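Local coordinates for CurM Sulfotransferase (Moorea producta, PDB 4GBM), which probably transfers a sulfonate group from PAPS to a chain-bound intermediate of curacin biosynthesis, leaving the adenosine 3',5'-diphosphate found bound here, at residues S29-I37 with Q118-E126. The protein carries 2 engineered substitutions. Numbering follows the deposited sequence. Where two conformers were deposited one is given.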
ATOM      1  N   SER A  29       5.483 -24.533  -5.867  1.00 30.05           N
ATOM      2  CA  SER A  29       4.435 -24.625  -4.808  1.00 28.50           C
ATOM      3  C   SER A  29       4.224 -23.269  -4.138  1.00 24.92           C
ATOM      4  O   SER A  29       5.186 -22.592  -3.752  1.00 26.62           O
ATOM      5  CB  SER A  29       4.818 -25.675  -3.767  1.00 30.48           C
ATOM      6  OG  SER A  29       5.985 -25.279  -3.065  1.00 35.61           O
ATOM      7  N   ARG A  30       2.962 -22.893  -3.974  1.00 20.75           N
ATOM      8  CA  ARG A  30       2.635 -21.577  -3.433  0.50 17.52           C
ATOM      9  C   ARG A  30       2.831 -21.481  -1.920  1.00 16.48           C
ATOM     10  O   ARG A  30       2.692 -22.468  -1.186  1.00 16.47           O
ATOM     11  CB  ARG A  30       1.217 -21.168  -3.840  0.50 17.26           C
ATOM     12  CG  ARG A  30       1.050 -21.008  -5.349  0.50 16.89           C
ATOM     13  CD  ARG A  30      -0.255 -20.323  -5.693  0.50 18.44           C
ATOM     14  NE  ARG A  30      -1.407 -21.152  -5.356  0.50 20.10           N
ATOM     15  CZ  ARG A  30      -2.669 -20.750  -5.448  0.50 19.48           C
ATOM     16  NH1 ARG A  30      -2.948 -19.522  -5.863  0.50 17.13           N
ATOM     17  NH2 ARG A  30      -3.652 -21.577  -5.121  0.50 19.75           N
ATOM     18  N   LEU A  31       3.178 -20.279  -1.471  1.00 13.77           N
ATOM     19  CA  LEU A  31       3.348 -19.989  -0.054  1.00 13.73           C
ATOM     20  C   LEU A  31       1.977 -19.813   0.598  1.00 13.68           C
ATOM     21  O   LEU A  31       0.996 -19.533  -0.093  1.00 13.59           O
ATOM     22  CB  LEU A  31       4.163 -18.699   0.129  1.00 13.18           C
ATOM     23  CG  LEU A  31       5.613 -18.723  -0.374  1.00 14.08           C
ATOM     24  CD1 LEU A  31       6.179 -17.324  -0.334  1.00 14.48           C
ATOM     25  CD2 LEU A  31       6.460 -19.673   0.471  1.00 17.52           C
ATOM     26  N   PRO A  32       1.903 -19.958   1.934  1.00 13.22           N
ATOM     27  CA  PRO A  32       0.660 -19.640   2.635  1.00 13.55           C
ATOM     28  C   PRO A  32       0.228 -18.203   2.360  1.00 12.71           C
ATOM     29  O   PRO A  32       1.076 -17.314   2.185  1.00 12.80           O
ATOM     30  CB  PRO A  32       1.036 -19.798   4.112  1.00 13.98           C
ATOM     31  CG  PRO A  32       2.216 -20.698   4.112  1.00 17.51           C
ATOM     32  CD  PRO A  32       2.963 -20.395   2.860  1.00 14.66           C
ATOM     33  N   GLY A  33      -1.083 -17.980   2.313  1.00 12.19           N
ATOM     34  CA  GLY A  33      -1.623 -16.662   1.975  1.00 10.96           C
ATOM     35  C   GLY A  33      -1.203 -15.545   2.905  1.00 10.82           C
ATOM     36  O   GLY A  33      -1.002 -15.757   4.108  1.00 13.18           O
ATOM     37  N   ILE A  34      -1.064 -14.351   2.335  1.00 10.33           N
ATOM     38  CA  ILE A  34      -0.789 -13.150   3.120  1.00  9.48           C
ATOM     39  C   ILE A  34      -1.933 -12.162   2.944  1.00  9.72           C
ATOM     40  O   ILE A  34      -2.989 -12.516   2.417  1.00 11.01           O
ATOM     41  CB  ILE A  34       0.590 -12.517   2.774  1.00  9.60           C
ATOM     42  CG1 ILE A  34       0.650 -12.045   1.314  1.00  9.54           C
ATOM     43  CG2 ILE A  34       1.724 -13.503   3.110  1.00 11.36           C
ATOM     44  CD1 ILE A  34       1.859 -11.163   1.007  1.00 10.70           C
ATOM     45  N   ILE A  35      -1.736 -10.941   3.428  1.00  9.30           N
ATOM     46  CA  ILE A  35      -2.723  -9.878   3.262  1.00  8.58           C
ATOM     47  C   ILE A  35      -2.122  -8.801   2.370  1.00  8.47           C
ATOM     48  O   ILE A  35      -1.007  -8.348   2.618  1.00  9.33           O
ATOM     49  CB  ILE A  35      -3.102  -9.272   4.628  1.00  8.68           C
ATOM     50  CG1 ILE A  35      -3.710 -10.354   5.525  1.00 10.14           C
ATOM     51  CG2 ILE A  35      -4.069  -8.088   4.445  1.00 10.54           C
ATOM     52  CD1 ILE A  35      -3.634 -10.030   7.029  1.00 12.68           C
ATOM     53  N   PHE A  36      -2.847  -8.413   1.319  1.00  8.34           N
ATOM     54  CA  PHE A  36      -2.423  -7.296   0.461  1.00  8.00           C
ATOM     55  C   PHE A  36      -3.312  -6.082   0.662  1.00  7.52           C
ATOM     56  O   PHE A  36      -4.525  -6.223   0.840  1.00  9.66           O
ATOM     57  CB  PHE A  36      -2.477  -7.689  -1.018  1.00  8.29           C
ATOM     58  CG  PHE A  36      -1.419  -8.669  -1.427  1.00  8.22           C
ATOM     59  CD1 PHE A  36      -0.132  -8.236  -1.737  1.00  9.24           C
ATOM     60  CD2 PHE A  36      -1.707 -10.027  -1.514  1.00 10.10           C
ATOM     61  CE1 PHE A  36       0.853  -9.146  -2.120  1.00 11.93           C
ATOM     62  CE2 PHE A  36      -0.730 -10.949  -1.897  1.00 11.66           C
ATOM     63  CZ  PHE A  36       0.550 -10.509  -2.207  1.00 11.94           C
ATOM     64  N   ILE A  37      -2.715  -4.890   0.651  1.00  8.00           N
ATOM     65  CA  ILE A  37      -3.510  -3.660   0.565  1.00  6.80           C
ATOM     66  C   ILE A  37      -3.323  -3.102  -0.840  1.00  7.57           C
ATOM     67  O   ILE A  37      -2.208  -2.747  -1.230  1.00  7.52           O
ATOM     68  CB  ILE A  37      -3.117  -2.587   1.617  1.00  7.21           C
ATOM     69  CG1 ILE A  37      -3.391  -3.096   3.037  1.00  8.59           C
ATOM     70  CG2 ILE A  37      -3.898  -1.283   1.359  1.00  6.90           C
ATOM     71  CD1 ILE A  37      -2.774  -2.239   4.158  1.00  8.47           C
ATOM     72  N   GLN A 118      10.065 -15.386  -4.270  1.00 13.08           N
ATOM     73  CA  GLN A 118       9.278 -16.311  -3.464  1.00 13.69           C
ATOM     74  C   GLN A 118      10.077 -16.849  -2.269  1.00 13.87           C
ATOM     75  O   GLN A 118       9.541 -16.956  -1.169  1.00 13.51           O
ATOM     76  CB  GLN A 118       8.742 -17.459  -4.311  1.00 15.48           C
ATOM     77  CG  GLN A 118       7.655 -18.242  -3.611  1.00 16.82           C
ATOM     78  CD  GLN A 118       7.155 -19.398  -4.435  1.00 19.01           C
ATOM     79  OE1 GLN A 118       7.940 -20.148  -5.018  1.00 23.59           O
ATOM     80  NE2 GLN A 118       5.840 -19.564  -4.479  1.00 16.59           N
ATOM     81  N   GLN A 119      11.354 -17.173  -2.485  1.00 12.80           N
ATOM     82  CA  GLN A 119      12.211 -17.622  -1.378  1.00 13.35           C
ATOM     83  C   GLN A 119      12.368 -16.552  -0.305  1.00 13.21           C
ATOM     84  O   GLN A 119      12.396 -16.864   0.887  1.00 14.02           O
ATOM     85  CB  GLN A 119      13.584 -18.060  -1.885  1.00 13.72           C
ATOM     86  CG  GLN A 119      13.593 -19.428  -2.531  1.00 15.00           C
ATOM     87  CD  GLN A 119      14.927 -19.732  -3.178  1.00 19.86           C
ATOM     88  OE1 GLN A 119      15.384 -19.005  -4.056  1.00 17.49           O
ATOM     89  NE2 GLN A 119      15.568 -20.808  -2.734  1.00 25.07           N
ATOM     90  N   VAL A 120      12.465 -15.289  -0.721  1.00 12.77           N
ATOM     91  CA  VAL A 120      12.624 -14.201   0.243  1.00 11.84           C
ATOM     92  C   VAL A 120      11.333 -14.005   1.036  1.00 11.52           C
ATOM     93  O   VAL A 120      11.366 -13.846   2.257  1.00 12.13           O
ATOM     94  CB  VAL A 120      13.110 -12.895  -0.434  1.00 12.45           C
ATOM     95  CG1 VAL A 120      13.152 -11.738   0.563  1.00 12.77           C
ATOM     96  CG2 VAL A 120      14.490 -13.124  -1.026  1.00 14.19           C
ATOM     97  N   TYR A 121      10.196 -14.047   0.347  1.00 10.38           N
ATOM     98  CA  TYR A 121       8.914 -14.015   1.044  1.00 10.70           C
ATOM     99  C   TYR A 121       8.797 -15.165   2.055  1.00 11.34           C
ATOM    100  O   TYR A 121       8.308 -14.961   3.167  1.00 12.12           O
ATOM    101  CB  TYR A 121       7.755 -14.071   0.059  1.00 11.43           C
ATOM    102  CG  TYR A 121       7.212 -12.746  -0.441  1.00 10.19           C
ATOM    103  CD1 TYR A 121       7.184 -12.474  -1.806  1.00 12.12           C
ATOM    104  CD2 TYR A 121       6.661 -11.793   0.438  1.00 10.81           C
ATOM    105  CE1 TYR A 121       6.657 -11.289  -2.293  1.00 12.93           C
ATOM    106  CE2 TYR A 121       6.121 -10.596  -0.050  1.00 10.91           C
ATOM    107  CZ  TYR A 121       6.119 -10.361  -1.416  1.00 11.77           C
ATOM    108  OH  TYR A 121       5.589  -9.194  -1.930  1.00 13.53           O
ATOM    109  N   GLY A 122       9.235 -16.361   1.669  1.00 12.09           N
ATOM    110  CA  GLY A 122       9.189 -17.521   2.559  1.00 13.59           C
ATOM    111  C   GLY A 122      10.028 -17.308   3.810  1.00 14.96           C
ATOM    112  O   GLY A 122       9.615 -17.670   4.922  1.00 15.93           O
ATOM    113  N   MET A 123      11.202 -16.712   3.618  1.00 14.58           N
ATOM    114  CA  MET A 123      12.103 -16.319   4.705  1.00 15.58           C
ATOM    115  C   MET A 123      11.470 -15.273   5.624  1.00 15.55           C
ATOM    116  O   MET A 123      11.586 -15.358   6.845  1.00 17.00           O
ATOM    117  CB  MET A 123      13.406 -15.780   4.114  1.00 16.68           C
ATOM    118  CG  MET A 123      14.469 -15.358   5.115  1.00 20.69           C
ATOM    119  SD  MET A 123      15.906 -14.678   4.266  1.00 22.96           S
ATOM    120  CE  MET A 123      16.203 -15.952   3.045  1.00 20.56           C
ATOM    121  N   LEU A 124      10.802 -14.284   5.041  1.00 14.97           N
ATOM    122  CA  LEU A 124      10.098 -13.290   5.850  1.00 15.05           C
ATOM    123  C   LEU A 124       8.991 -13.946   6.666  1.00 15.49           C
ATOM    124  O   LEU A 124       8.867 -13.682   7.866  1.00 14.97           O
ATOM    125  CB  LEU A 124       9.519 -12.166   4.989  1.00 15.44           C
ATOM    126  CG  LEU A 124      10.509 -11.219   4.305  1.00 18.09           C
ATOM    127  CD1 LEU A 124       9.768 -10.175   3.482  1.00 20.85           C
ATOM    128  CD2 LEU A 124      11.414 -10.544   5.331  1.00 21.25           C
ATOM    129  N   GLN A 125       8.210 -14.816   6.025  1.00 14.33           N
ATOM    130  CA  GLN A 125       7.119 -15.512   6.711  1.00 14.66           C
ATOM    131  C   GLN A 125       7.618 -16.262   7.945  1.00 15.70           C
ATOM    132  O   GLN A 125       7.019 -16.164   9.018  1.00 15.56           O
ATOM    133  CB  GLN A 125       6.373 -16.455   5.763  1.00 14.61           C
ATOM    134  CG  GLN A 125       5.451 -15.723   4.785  1.00 13.55           C
ATOM    135  CD  GLN A 125       4.749 -16.666   3.821  1.00 14.49           C
ATOM    136  OE1 GLN A 125       5.332 -17.646   3.347  1.00 17.26           O
ATOM    137  NE2 GLN A 125       3.489 -16.369   3.521  1.00 15.58           N
ATOM    138  N   GLU A 126       8.728 -16.985   7.807  1.00 16.04           N
ATOM    139  CA  GLU A 126       9.261 -17.731   8.951  1.00 18.49           C
ATOM    140  C   GLU A 126       9.801 -16.806  10.047  1.00 18.58           C
ATOM    141  O   GLU A 126       9.673 -17.102  11.237  1.00 19.19           O
ATOM    142  CB  GLU A 126      10.305 -18.770   8.513  1.00 20.25           C
ATOM    143  CG  GLU A 126      11.643 -18.191   8.097  1.00 23.70           C
ATOM    144  CD  GLU A 126      12.702 -19.245   7.856  1.00 25.24           C
ATOM    145  OE1 GLU A 126      13.504 -19.042   6.925  1.00 25.65           O
ATOM    146  OE2 GLU A 126      12.744 -20.265   8.586  1.00 27.01           O
TER
HETATM  147  O   HOH W   1       7.915 -22.621  -6.050  1.00 39.30           O
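Leu31 lies between Gln118 and Gln125, two glutamines of helix 117-128, and illustrates how one apolar side chain can settle on a helix whose flanking amides reach back to the incoming backbone. Leu31 CD1 sits 3.6 Å from Tyr121 CB and 3.5 Å from the backbone O of Gln118, while CD2 lies between Gln125 OE1 and the CA of Gly122, which has no side chain. Leu31 and Gln118 run past each other in opposite directions. With CG anti to the backbone N (chi1 -166°) and the chain extended beyond it, Gln118 carries its amide to the start of the segment 29-37; there OE1 accepts from a water that also takes the N-H of Ser29, and NE2 donates to the carbonyl of Leu153. On the Gln125 side, Gln125 NE2 donates to Pro32 O over 2.9 Å. The acceptor lies almost in the amide plane of Gln125, yet the bond is bent, 142° at the hydrogen. Ile34 CG2 comes within 3.4 Å of Gln125 NE2, and Gln125 OE1 rests against Leu31 CB at 3.6 Å. A leucine in place of Gln125 would probably leave the Pro32 carbonyl without this donor and the link between Pro32 and strand 35-39 less firmly tied to the helix. The arrangement joins a flanking helix to the lead-in of the central strand of the parallel five-stranded sheet, in the order 2-3-1-4-5, of the P-loop-related sulfotransferase fold.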